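Local coordinates for aldo-keto reductase family 1, member B4 (Aldose reductase) (Schistosoma japonicum, PDB 4HBK), which probably reduces the carbonyl groups of aldoses and other aldehydes to alcohols, drawing hydride from NADPH, at residues Tyr73-Cys78 and Ile287-Ser292; Tyr80-Glu85 and Leu142-Val147; Ser110-Thr115 and Glu120-Ala125; Ala240-Gly245 and Arg325-Leu330. One frame throughout, in Å; residues are numbered along the deposited sequence.

Contact 1 (Tyr73-Cys78 and Ile287-Ser292); sequences YRHLDC and IVVPKS
His75 reaches across to Ile287 and Val289 with the far corner of its imidazole. From CB the ring is carried anti to the backbone N (chi1 171°), which sends it from strand 75-77 to the opposing segment. Beyond CG, ND1 is engaged by the carbonyl oxygen of Pro47. The next atom, CE1, meets the branch methyl CG2 of Ile287 at 3.8 Å, the two side chains crossing at about a right angle. At the tip, NE2 lies 4.0 Å from Val289 CG1, so the two methyls of 287-292 sit round one end of the ring. The setting is the (beta/alpha)8 barrel: 75-77 and 287-288 are the second and last of its eight parallel strands, with 51-52 between them, and these side chains meet in its interior. Val289 CG1 also lies 3.9 Å from Asp77 CB, shared by two residues of one strand. The carboxylate of Asp77 turns to polar partners, a salt bridge to Lys111 and a hydrogen bond from Gln215. A water 2.6 Å from Asp77 OD2 accepts a weak bond from Lys291 NZ at 3.4 Å, the ammonium being hydrogen-bonded also to Thr53 O. A second water spans the segments, donating to Tyr73 OH at 3.0 Å and to Pro290 O at 3.1 Å; that hydroxyl is also hydrogen-bonded to Ile298 O.

Contact 2 (Tyr80-Glu85 and Leu142-Val147); sequences YVYRNE and LIHWPV
Val81 and His144 face each other from a single 3-10 turn and the end of a strand, their CA atoms 9.0 Å apart, so side chains and water alone span the gap. Residues 80-82 curl tightly, Arg83 N bonding back to Tyr80 O, while strand 142-143 breaks off just before His144. Val81 CG1, set between the backbone N and the carbonyl carbon (chi1 69°), presses obliquely on the imidazole, 3.5 Å from His144 CE1. The same methyl lies over one face of the Tyr82 ring, toward its rim. Both segments lie at or just beyond the C-terminal ends of strands, where the active site of a (beta/alpha)8 barrel is found; Tyr82 is the predicted proton donor and His144 a predicted substrate-binding residue. Tyr82 OH approaches the edge of the imidazole near its plane, yet is still 4.5 Å from His144 NE2. One water bridges that distance, 3.1 Å from Tyr82 OH and 3.3 Å from His144 NE2. On the ND1 side another water sits at the ring edge, in plane, 2.8 Å from His144 ND1, and accepts the Val81 N-H at 3.1 Å. Water at each nitrogen probably helps to fix the rotation of the imidazole. Trp113 meets the histidine edge-to-face, and Lys291 NZ hydrogen-bonds to the hydroxyl of Tyr82.

Contact 3 (Ser110-Thr115 and Glu120-Ala125); sequences SKLWNT and EHVRKA
Leu112 forks against helix 119-133, giving one methyl to Ala125 and the other to Val122. Its CD1 lies 3.7 Å from Ala125 CB, while CD2 is almost evenly placed between the two Val122 methyls, 4.0 Å from Val122 CG2 and 4.1 Å from Val122 CG1. The leucine extends with CG anti to the backbone N (chi1 174°) and meets the valine at about a right angle. Val122 and Ala125 stand three residues apart, close to one helical turn, and so offer a shared apolar surface; the bond from Ala125 N to His121 O, 3.2 Å, belongs to that turn. The two segments belong to the first strand and the helix of a beta-alpha-beta unit, strand 107-112, helix 119-133 and strand 138-143, the right-handed crossover that is repeated round a (beta/alpha)8 barrel. Between the segments the backbones come nearest at Leu112 and Ala125, CA atoms 7.0 Å apart. No hydrogen bond joins them; the attachment is hydrocarbon alone. Further out, Tyr141 of the next strand touches both Leu112 and Ala125, and Thr174 and Met178 of helix 171-183 pack on the leucine. The strand that presents Leu112 is held in the sheet by backbone bonds to Leu142 and His144, and the preceding Lys111, predicted to lower the pKa of the active-site tyrosine, hydrogen-bonds to Cys78 O.

Contact 4 (Ala240-Gly245 and Arg325-Leu330); sequences AYAPLG and RQFTLL
Tyr241, at the end of strand 237-241, points a ring edge at the face of Phe327 in an offset edge-to-face pair, centroids 5.8 Å apart and planes at 67°. Its CE1 leads, 4.0 Å from Phe327 CD2, and Tyr241 OH lies 3.9 Å from Phe327 CB. With CG between the backbone N and carbonyl carbon (chi1 78°), the side chain bends round to the 325-330 segment; its OH is hydrogen-bonded to Asn194. Ala242 follows and pushes its CB to 3.4 Å from Phe327 CE2, a tight carbon-carbon approach. The chain then folds into a type I turn from Ala242 to Gly245, closed by Gly245 N donating to Ala242 O at 2.9 Å. Beyond it residues 246-254 are not modelled, consistent with a mobile segment; in aldose reductases the corresponding loop folds over the cofactor. Phe327 itself is largely exposed, though its backbone N is held by Glu217, as is that of Gln326. The turn lies against helix 273-283, with Pro243 on Leu278 and Leu281, while Tyr241 rests on Gln215 and Glu217 of the adjacent strand 213-217.

In the fold
Followed from the N terminus, contact 1 opens first, at 73-78, and waits until 287-292 to close, joining the second strand of the barrel to the last. Within that long loop contact 2 runs from 80-85 to 142-147, and within it in turn contact 3 closes a tight loop between a strand and its own helix. Contact 4 starts only after contact 2 has closed; because 240-245 precedes 287-292 and 325-330 follows it, contacts 4 and 1 cross, bringing the C-terminal loop to the barrel. A hydrogen bond between Glu85 and Ser110 ties contact 2 to contact 3, and Ile287 O with Ala240 N joins neighbouring strands of contacts 1 and 4.

Contact 1 (Tyr73-Cys78 and Ile287-Ser292)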
# COMPACT_ATOMS: atom_id res chain seq x y z
N TYR A 73 15.98 1.12 3.68
CA TYR A 73 14.75 0.72 3.01
C TYR A 73 15.05 0.17 1.60
O TYR A 73 15.88 0.74 0.88
CB TYR A 73 13.81 1.91 2.83
CG TYR A 73 13.14 2.48 4.07
CD1 TYR A 73 13.85 3.27 4.97
CD2 TYR A 73 11.78 2.28 4.30
CE1 TYR A 73 13.23 3.81 6.09
CE2 TYR A 73 11.14 2.82 5.42
CZ TYR A 73 11.88 3.59 6.30
OH TYR A 73 11.27 4.13 7.41
N ARG A 74 14.36 -0.90 1.20
CA ARG A 74 14.55 -1.50 -0.12
C ARG A 74 13.20 -1.71 -0.82
O ARG A 74 13.05 -2.57 -1.69
CB ARG A 74 15.34 -2.82 -0.00
CG ARG A 74 16.80 -2.66 0.46
CD ARG A 74 17.61 -1.86 -0.57
NE ARG A 74 19.01 -1.65 -0.17
CZ ARG A 74 19.47 -0.56 0.44
NH1 ARG A 74 18.64 0.43 0.76
NH2 ARG A 74 20.75 -0.47 0.74
N HIS A 75 12.23 -0.89 -0.45
CA HIS A 75 10.86 -1.06 -0.89
C HIS A 75 10.23 0.33 -0.89
O HIS A 75 10.28 1.02 0.13
CB HIS A 75 10.15 -2.01 0.08
CG HIS A 75 8.67 -2.12 -0.13
ND1 HIS A 75 7.91 -3.07 0.53
CD2 HIS A 75 7.81 -1.40 -0.88
CE1 HIS A 75 6.65 -2.94 0.17
NE2 HIS A 75 6.55 -1.94 -0.68
N LEU A 76 9.68 0.76 -2.03
CA LEU A 76 9.01 2.06 -2.11
C LEU A 76 7.59 1.86 -2.58
O LEU A 76 7.37 1.16 -3.56
CB LEU A 76 9.73 3.02 -3.07
CG LEU A 76 11.24 3.17 -2.95
CD1 LEU A 76 11.82 3.94 -4.15
CD2 LEU A 76 11.59 3.87 -1.66
N ASP A 77 6.63 2.48 -1.89
CA ASP A 77 5.22 2.34 -2.26
C ASP A 77 4.69 3.63 -2.88
O ASP A 77 4.63 4.66 -2.22
CB ASP A 77 4.39 1.94 -1.04
CG ASP A 77 2.92 1.75 -1.36
OD1 ASP A 77 2.50 0.61 -1.65
OD2 ASP A 77 2.16 2.74 -1.30
N CYS A 78 4.30 3.56 -4.15
CA CYS A 78 3.95 4.77 -4.89
C CYS A 78 2.51 4.72 -5.39
O CYS A 78 1.82 3.72 -5.24
CB CYS A 78 4.90 4.97 -6.08
SG CYS A 78 6.68 4.78 -5.71
N ILE A 287 3.15 -6.56 5.82
CA ILE A 287 4.11 -5.59 5.31
C ILE A 287 3.65 -4.24 5.84
O ILE A 287 2.47 -4.06 6.08
CB ILE A 287 4.08 -5.55 3.77
CG1 ILE A 287 4.55 -6.89 3.18
CG2 ILE A 287 4.92 -4.41 3.25
CD1 ILE A 287 3.42 -7.75 2.64
N VAL A 288 4.57 -3.30 6.06
CA VAL A 288 4.14 -1.97 6.47
C VAL A 288 4.77 -0.90 5.58
O VAL A 288 5.94 -1.01 5.21
CB VAL A 288 4.46 -1.68 7.97
CG1 VAL A 288 3.73 -2.69 8.87
CG2 VAL A 288 5.97 -1.69 8.23
N VAL A 289 3.99 0.13 5.26
CA VAL A 289 4.47 1.22 4.42
C VAL A 289 4.17 2.58 5.07
O VAL A 289 3.39 3.37 4.54
CB VAL A 289 3.90 1.12 2.97
CG1 VAL A 289 4.44 -0.12 2.25
CG2 VAL A 289 2.38 1.08 2.99
N PRO A 290 4.81 2.85 6.22
CA PRO A 290 4.60 4.13 6.92
C PRO A 290 5.02 5.30 6.04
O PRO A 290 6.13 5.27 5.49
CB PRO A 290 5.53 4.02 8.13
CG PRO A 290 6.58 3.06 7.72
CD PRO A 290 5.85 2.04 6.87
N LYS A 291 4.15 6.29 5.91
CA LYS A 291 4.43 7.49 5.12
C LYS A 291 5.22 8.52 5.94
O LYS A 291 4.88 8.81 7.08
CB LYS A 291 3.11 8.14 4.68
CG LYS A 291 2.18 7.22 3.92
CD LYS A 291 0.84 7.88 3.60
CE LYS A 291 -0.07 6.96 2.78
NZ LYS A 291 -0.02 7.27 1.33
N SER A 292 6.27 9.07 5.36
CA SER A 292 6.96 10.18 5.99
C SER A 292 7.86 10.93 5.02
O SER A 292 8.40 10.35 4.08
CB SER A 292 7.77 9.70 7.20
OG SER A 292 8.32 10.82 7.88
O HOH W 1 8.81 5.81 6.95
O HOH W 2 2.12 5.19 -0.35

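Contact 2 (Tyr80-Glu85 and Leu142-Val147)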
# COMPACT_ATOMS: atom_id res chain seq x y z
N TYR A 80 -0.04 6.61 -8.74
CA TYR A 80 -0.25 7.57 -9.80
C TYR A 80 -0.96 8.79 -9.25
O TYR A 80 -0.65 9.92 -9.62
CB TYR A 80 -1.10 6.94 -10.90
CG TYR A 80 -1.37 7.85 -12.07
CD1 TYR A 80 -0.61 7.77 -13.23
CD2 TYR A 80 -2.39 8.79 -12.03
CE1 TYR A 80 -0.85 8.60 -14.31
CE2 TYR A 80 -2.64 9.63 -13.11
CZ TYR A 80 -1.87 9.53 -14.24
OH TYR A 80 -2.12 10.35 -15.32
N VAL A 81 -1.91 8.56 -8.35
CA VAL A 81 -2.81 9.62 -7.90
C VAL A 81 -2.12 10.70 -7.05
O VAL A 81 -2.67 11.78 -6.87
CB VAL A 81 -4.02 9.05 -7.12
CG1 VAL A 81 -3.57 8.49 -5.79
CG2 VAL A 81 -5.06 10.13 -6.91
N TYR A 82 -0.95 10.40 -6.50
CA TYR A 82 -0.24 11.40 -5.69
C TYR A 82 0.48 12.40 -6.58
O TYR A 82 1.00 13.41 -6.11
CB TYR A 82 0.77 10.72 -4.76
CG TYR A 82 0.12 9.76 -3.80
CD1 TYR A 82 -1.01 10.12 -3.07
CD2 TYR A 82 0.63 8.48 -3.63
CE1 TYR A 82 -1.61 9.25 -2.20
CE2 TYR A 82 0.03 7.59 -2.75
CZ TYR A 82 -1.09 7.98 -2.04
OH TYR A 82 -1.69 7.11 -1.16
N ARG A 83 0.52 12.11 -7.88
CA ARG A 83 1.05 13.03 -8.88
C ARG A 83 2.50 13.43 -8.61
O ARG A 83 2.88 14.58 -8.86
CB ARG A 83 0.17 14.27 -8.95
CG ARG A 83 -1.22 13.97 -9.47
CD ARG A 83 -1.67 15.03 -10.47
NE ARG A 83 -2.66 15.93 -9.87
CZ ARG A 83 -3.84 16.21 -10.42
NH1 ARG A 83 -4.18 15.66 -11.58
NH2 ARG A 83 -4.67 17.04 -9.80
N ASN A 84 3.32 12.50 -8.12
CA ASN A 84 4.72 12.80 -7.84
C ASN A 84 5.65 11.67 -8.25
O ASN A 84 6.78 11.60 -7.76
CB ASN A 84 4.92 13.12 -6.36
CG ASN A 84 4.47 11.99 -5.46
OD1 ASN A 84 4.16 10.90 -5.93
ND2 ASN A 84 4.42 12.25 -4.15
N GLU A 85 5.19 10.79 -9.13
CA GLU A 85 6.01 9.65 -9.53
C GLU A 85 7.20 10.11 -10.37
O GLU A 85 8.23 9.42 -10.43
CB GLU A 85 5.18 8.60 -10.27
CG GLU A 85 4.10 7.97 -9.40
CD GLU A 85 3.43 6.78 -10.06
OE1 GLU A 85 2.96 6.91 -11.21
OE2 GLU A 85 3.39 5.71 -9.42
N LEU A 142 -1.11 -2.40 -8.06
CA LEU A 142 -2.37 -2.66 -7.38
C LEU A 142 -3.51 -1.89 -8.01
O LEU A 142 -3.34 -0.75 -8.44
CB LEU A 142 -2.28 -2.20 -5.93
CG LEU A 142 -1.14 -2.74 -5.07
CD1 LEU A 142 -1.30 -2.22 -3.65
CD2 LEU A 142 -1.12 -4.26 -5.11
N ILE A 143 -4.70 -2.48 -8.03
CA ILE A 143 -5.88 -1.68 -8.29
C ILE A 143 -6.16 -0.81 -7.05
O ILE A 143 -6.38 -1.34 -5.95
CB ILE A 143 -7.09 -2.55 -8.63
CG1 ILE A 143 -6.76 -3.45 -9.82
CG2 ILE A 143 -8.31 -1.67 -8.93
CD1 ILE A 143 -7.94 -4.25 -10.33
N HIS A 144 -6.15 0.51 -7.22
CA HIS A 144 -6.14 1.41 -6.06
C HIS A 144 -7.42 1.33 -5.21
O HIS A 144 -7.35 1.38 -3.99
CB HIS A 144 -5.90 2.85 -6.50
CG HIS A 144 -5.22 3.70 -5.47
ND1 HIS A 144 -4.20 4.57 -5.78
CD2 HIS A 144 -5.44 3.83 -4.14
CE1 HIS A 144 -3.81 5.20 -4.68
NE2 HIS A 144 -4.55 4.77 -3.67
N TRP A 145 -8.57 1.22 -5.89
CA TRP A 145 -9.90 1.13 -5.28
C TRP A 145 -10.75 0.22 -6.15
O TRP A 145 -10.44 0.03 -7.32
CB TRP A 145 -10.57 2.52 -5.21
CG TRP A 145 -9.96 3.45 -4.19
CD1 TRP A 145 -8.97 4.37 -4.40
CD2 TRP A 145 -10.31 3.55 -2.80
NE1 TRP A 145 -8.67 5.03 -3.23
CE2 TRP A 145 -9.48 4.55 -2.23
CE3 TRP A 145 -11.23 2.90 -1.99
CZ2 TRP A 145 -9.55 4.89 -0.88
CZ3 TRP A 145 -11.30 3.24 -0.64
CH2 TRP A 145 -10.45 4.23 -0.10
N PRO A 146 -11.82 -0.35 -5.58
CA PRO A 146 -12.87 -1.09 -6.31
C PRO A 146 -13.94 -0.18 -6.95
O PRO A 146 -14.93 -0.69 -7.50
CB PRO A 146 -13.53 -1.96 -5.24
CG PRO A 146 -12.98 -1.48 -3.90
CD PRO A 146 -12.06 -0.33 -4.12
N VAL A 147 -13.73 1.13 -6.90
CA VAL A 147 -14.73 2.09 -7.39
C VAL A 147 -14.23 2.89 -8.60
O VAL A 147 -13.48 3.84 -8.46
CB VAL A 147 -15.15 3.08 -6.29
CG1 VAL A 147 -16.11 4.15 -6.86
CG2 VAL A 147 -15.78 2.35 -5.11
O HOH W 3 -3.10 5.66 -8.08
O HOH W 4 -4.71 6.55 -0.92

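Contact 3 (Ser110-Thr115 and Glu120-Ala125)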
# COMPACT_ATOMS: atom_id res chain seq x y z
N SER A 110 3.45 0.52 -7.54
CA SER A 110 2.59 1.62 -7.92
C SER A 110 1.16 1.12 -8.03
O SER A 110 0.89 -0.07 -7.85
CB SER A 110 3.02 2.29 -9.22
OG SER A 110 2.23 3.45 -9.44
N LYS A 111 0.24 2.03 -8.32
CA LYS A 111 -1.17 1.68 -8.27
C LYS A 111 -1.92 2.31 -9.43
O LYS A 111 -1.67 3.47 -9.80
CB LYS A 111 -1.78 2.12 -6.94
CG LYS A 111 -0.90 1.87 -5.72
CD LYS A 111 -1.69 2.08 -4.42
CE LYS A 111 -0.80 1.96 -3.17
NZ LYS A 111 0.28 2.99 -3.08
N LEU A 112 -2.83 1.54 -9.99
CA LEU A 112 -3.67 1.99 -11.08
C LEU A 112 -4.80 2.84 -10.51
O LEU A 112 -5.54 2.37 -9.66
CB LEU A 112 -4.27 0.77 -11.79
CG LEU A 112 -5.31 1.06 -12.88
CD1 LEU A 112 -4.65 1.78 -14.04
CD2 LEU A 112 -5.96 -0.24 -13.35
N TRP A 113 -4.93 4.08 -11.00
CA TRP A 113 -5.95 4.99 -10.48
C TRP A 113 -7.35 4.81 -11.09
O TRP A 113 -7.48 4.42 -12.25
CB TRP A 113 -5.52 6.46 -10.61
CG TRP A 113 -6.54 7.38 -10.04
CD1 TRP A 113 -7.29 8.30 -10.72
CD2 TRP A 113 -6.98 7.44 -8.68
NE1 TRP A 113 -8.14 8.95 -9.85
CE2 TRP A 113 -7.97 8.43 -8.60
CE3 TRP A 113 -6.61 6.75 -7.52
CZ2 TRP A 113 -8.61 8.76 -7.40
CZ3 TRP A 113 -7.24 7.08 -6.33
CH2 TRP A 113 -8.23 8.07 -6.28
N ASN A 114 -8.37 5.13 -10.30
CA ASN A 114 -9.78 4.84 -10.61
C ASN A 114 -10.28 5.29 -12.00
O ASN A 114 -11.22 4.71 -12.55
CB ASN A 114 -10.72 5.45 -9.54
CG ASN A 114 -10.34 5.06 -8.09
OD1 ASN A 114 -9.20 4.68 -7.79
ND2 ASN A 114 -11.31 5.17 -7.17
N THR A 115 -9.67 6.33 -12.56
CA THR A 115 -10.11 6.87 -13.85
C THR A 115 -9.60 6.06 -15.05
O THR A 115 -9.96 6.35 -16.20
CB THR A 115 -9.68 8.34 -14.02
OG1 THR A 115 -8.27 8.43 -13.84
CG2 THR A 115 -10.40 9.25 -13.00
N GLU A 120 -9.46 -0.59 -21.87
CA GLU A 120 -8.70 0.04 -22.94
C GLU A 120 -7.70 1.10 -22.44
O GLU A 120 -6.87 1.57 -23.21
CB GLU A 120 -9.64 0.65 -23.99
CG GLU A 120 -10.46 1.85 -23.53
CD GLU A 120 -11.85 1.48 -23.04
OE1 GLU A 120 -12.05 0.35 -22.50
OE2 GLU A 120 -12.76 2.33 -23.19
N HIS A 121 -7.76 1.44 -21.15
CA HIS A 121 -6.90 2.47 -20.58
C HIS A 121 -5.81 1.94 -19.64
O HIS A 121 -4.84 2.65 -19.35
CB HIS A 121 -7.73 3.52 -19.84
CG HIS A 121 -8.67 4.28 -20.72
ND1 HIS A 121 -10.01 4.43 -20.42
CD2 HIS A 121 -8.48 4.92 -21.89
CE1 HIS A 121 -10.60 5.13 -21.37
NE2 HIS A 121 -9.69 5.44 -22.28
N VAL A 122 -5.97 0.72 -19.15
CA VAL A 122 -5.04 0.16 -18.17
C VAL A 122 -3.57 0.18 -18.65
O VAL A 122 -2.70 0.62 -17.92
CB VAL A 122 -5.44 -1.26 -17.77
CG1 VAL A 122 -4.41 -1.85 -16.84
CG2 VAL A 122 -6.82 -1.27 -17.13
N ARG A 123 -3.32 -0.27 -19.87
CA ARG A 123 -1.95 -0.37 -20.38
C ARG A 123 -1.23 0.97 -20.39
O ARG A 123 -0.09 1.08 -19.91
CB ARG A 123 -1.95 -0.96 -21.80
CG ARG A 123 -0.63 -0.83 -22.56
CD ARG A 123 0.47 -1.65 -21.92
NE ARG A 123 0.03 -3.02 -21.74
CZ ARG A 123 0.50 -4.06 -22.42
NH1 ARG A 123 1.45 -3.88 -23.33
NH2 ARG A 123 0.03 -5.28 -22.18
N LYS A 124 -1.89 1.98 -20.93
CA LYS A 124 -1.26 3.29 -21.03
C LYS A 124 -0.99 3.89 -19.66
O LYS A 124 0.02 4.56 -19.47
CB LYS A 124 -2.11 4.25 -21.89
CG LYS A 124 -2.17 3.83 -23.36
CD LYS A 124 -2.84 4.89 -24.24
CE LYS A 124 -2.79 4.50 -25.73
NZ LYS A 124 -1.39 4.45 -26.27
N ALA A 125 -1.88 3.65 -18.71
CA ALA A 125 -1.69 4.19 -17.37
C ALA A 125 -0.44 3.57 -16.74
O ALA A 125 0.35 4.26 -16.11
CB ALA A 125 -2.91 3.94 -16.50

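Contact 4 (Ala240-Gly245 and Arg325-Leu330)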
# COMPACT_ATOMS: atom_id res chain seq x y z
N ALA A 240 -0.18 -3.13 5.35
CA ALA A 240 -0.91 -2.18 6.16
C ALA A 240 -0.56 -0.79 5.71
O ALA A 240 0.59 -0.39 5.78
CB ALA A 240 -0.54 -2.35 7.62
N TYR A 241 -1.55 -0.05 5.23
CA TYR A 241 -1.28 1.36 5.02
C TYR A 241 -1.79 2.17 6.21
O TYR A 241 -2.58 1.68 7.02
CB TYR A 241 -1.78 1.85 3.65
CG TYR A 241 -3.26 2.13 3.48
CD1 TYR A 241 -3.87 3.23 4.08
CD2 TYR A 241 -4.02 1.35 2.62
CE1 TYR A 241 -5.23 3.50 3.87
CE2 TYR A 241 -5.36 1.61 2.40
CZ TYR A 241 -5.97 2.68 3.02
OH TYR A 241 -7.30 2.91 2.78
N ALA A 242 -1.29 3.40 6.32
CA ALA A 242 -1.54 4.22 7.51
C ALA A 242 -1.29 3.41 8.78
O ALA A 242 -2.14 3.37 9.67
CB ALA A 242 -2.96 4.76 7.50
N PRO A 243 -0.10 2.76 8.87
CA PRO A 243 0.24 1.84 9.96
C PRO A 243 0.37 2.55 11.31
O PRO A 243 0.24 1.92 12.36
CB PRO A 243 1.58 1.27 9.51
CG PRO A 243 2.17 2.31 8.65
CD PRO A 243 1.02 2.95 7.93
N LEU A 244 0.63 3.85 11.28
CA LEU A 244 0.68 4.65 12.50
C LEU A 244 -0.65 5.37 12.77
O LEU A 244 -0.75 6.19 13.67
CB LEU A 244 1.82 5.68 12.41
CG LEU A 244 3.20 5.08 12.18
CD1 LEU A 244 4.26 6.17 12.12
CD2 LEU A 244 3.54 4.05 13.26
N GLY A 245 -1.67 5.07 11.97
CA GLY A 245 -2.96 5.75 12.09
C GLY A 245 -2.88 7.25 11.83
O GLY A 245 -3.04 7.73 10.71
N ARG A 325 -12.47 3.07 11.51
CA ARG A 325 -11.84 3.30 10.22
C ARG A 325 -11.51 4.77 10.03
O ARG A 325 -12.40 5.62 10.14
CB ARG A 325 -12.76 2.84 9.09
CG ARG A 325 -12.04 2.69 7.77
CD ARG A 325 -12.98 2.26 6.64
NE ARG A 325 -13.55 0.94 6.84
CZ ARG A 325 -12.92 -0.20 6.53
NH1 ARG A 325 -11.69 -0.18 6.04
NH2 ARG A 325 -13.53 -1.37 6.73
N GLN A 326 -10.26 5.07 9.71
CA GLN A 326 -9.86 6.46 9.47
C GLN A 326 -10.06 6.89 8.01
O GLN A 326 -10.37 8.06 7.74
CB GLN A 326 -8.40 6.70 9.88
CG GLN A 326 -8.03 6.15 11.24
CD GLN A 326 -8.86 6.74 12.36
OE1 GLN A 326 -9.40 6.01 13.20
NE2 GLN A 326 -8.96 8.07 12.40
N PHE A 327 -9.87 5.97 7.07
CA PHE A 327 -9.97 6.32 5.65
C PHE A 327 -11.20 5.71 5.01
O PHE A 327 -11.21 4.54 4.64
CB PHE A 327 -8.68 5.93 4.91
CG PHE A 327 -7.46 6.64 5.43
CD1 PHE A 327 -7.08 7.86 4.92
CD2 PHE A 327 -6.73 6.10 6.48
CE1 PHE A 327 -5.96 8.53 5.43
CE2 PHE A 327 -5.62 6.76 6.99
CZ PHE A 327 -5.24 7.97 6.46
N THR A 328 -12.23 6.53 4.88
CA THR A 328 -13.57 6.09 4.51
C THR A 328 -14.00 6.51 3.12
O THR A 328 -14.99 5.99 2.60
CB THR A 328 -14.60 6.59 5.53
OG1 THR A 328 -14.54 8.03 5.58
CG2 THR A 328 -14.34 6.01 6.91
N LEU A 329 -13.30 7.48 2.54
CA LEU A 329 -13.66 8.03 1.23
C LEU A 329 -15.18 8.05 0.95
O LEU A 329 -15.65 7.48 -0.03
CB LEU A 329 -12.94 7.24 0.13
CG LEU A 329 -12.37 7.97 -1.10
CD1 LEU A 329 -13.29 9.05 -1.66
CD2 LEU A 329 -11.02 8.54 -0.76
N LEU A 330 -15.95 8.73 1.80
CA LEU A 330 -17.42 8.70 1.72
C LEU A 330 -17.97 9.19 0.41
O LEU A 330 -19.10 8.86 0.06
CB LEU A 330 -18.01 9.54 2.85
CG LEU A 330 -17.83 9.00 4.25
CD1 LEU A 330 -18.36 10.01 5.27
CD2 LEU A 330 -18.52 7.66 4.41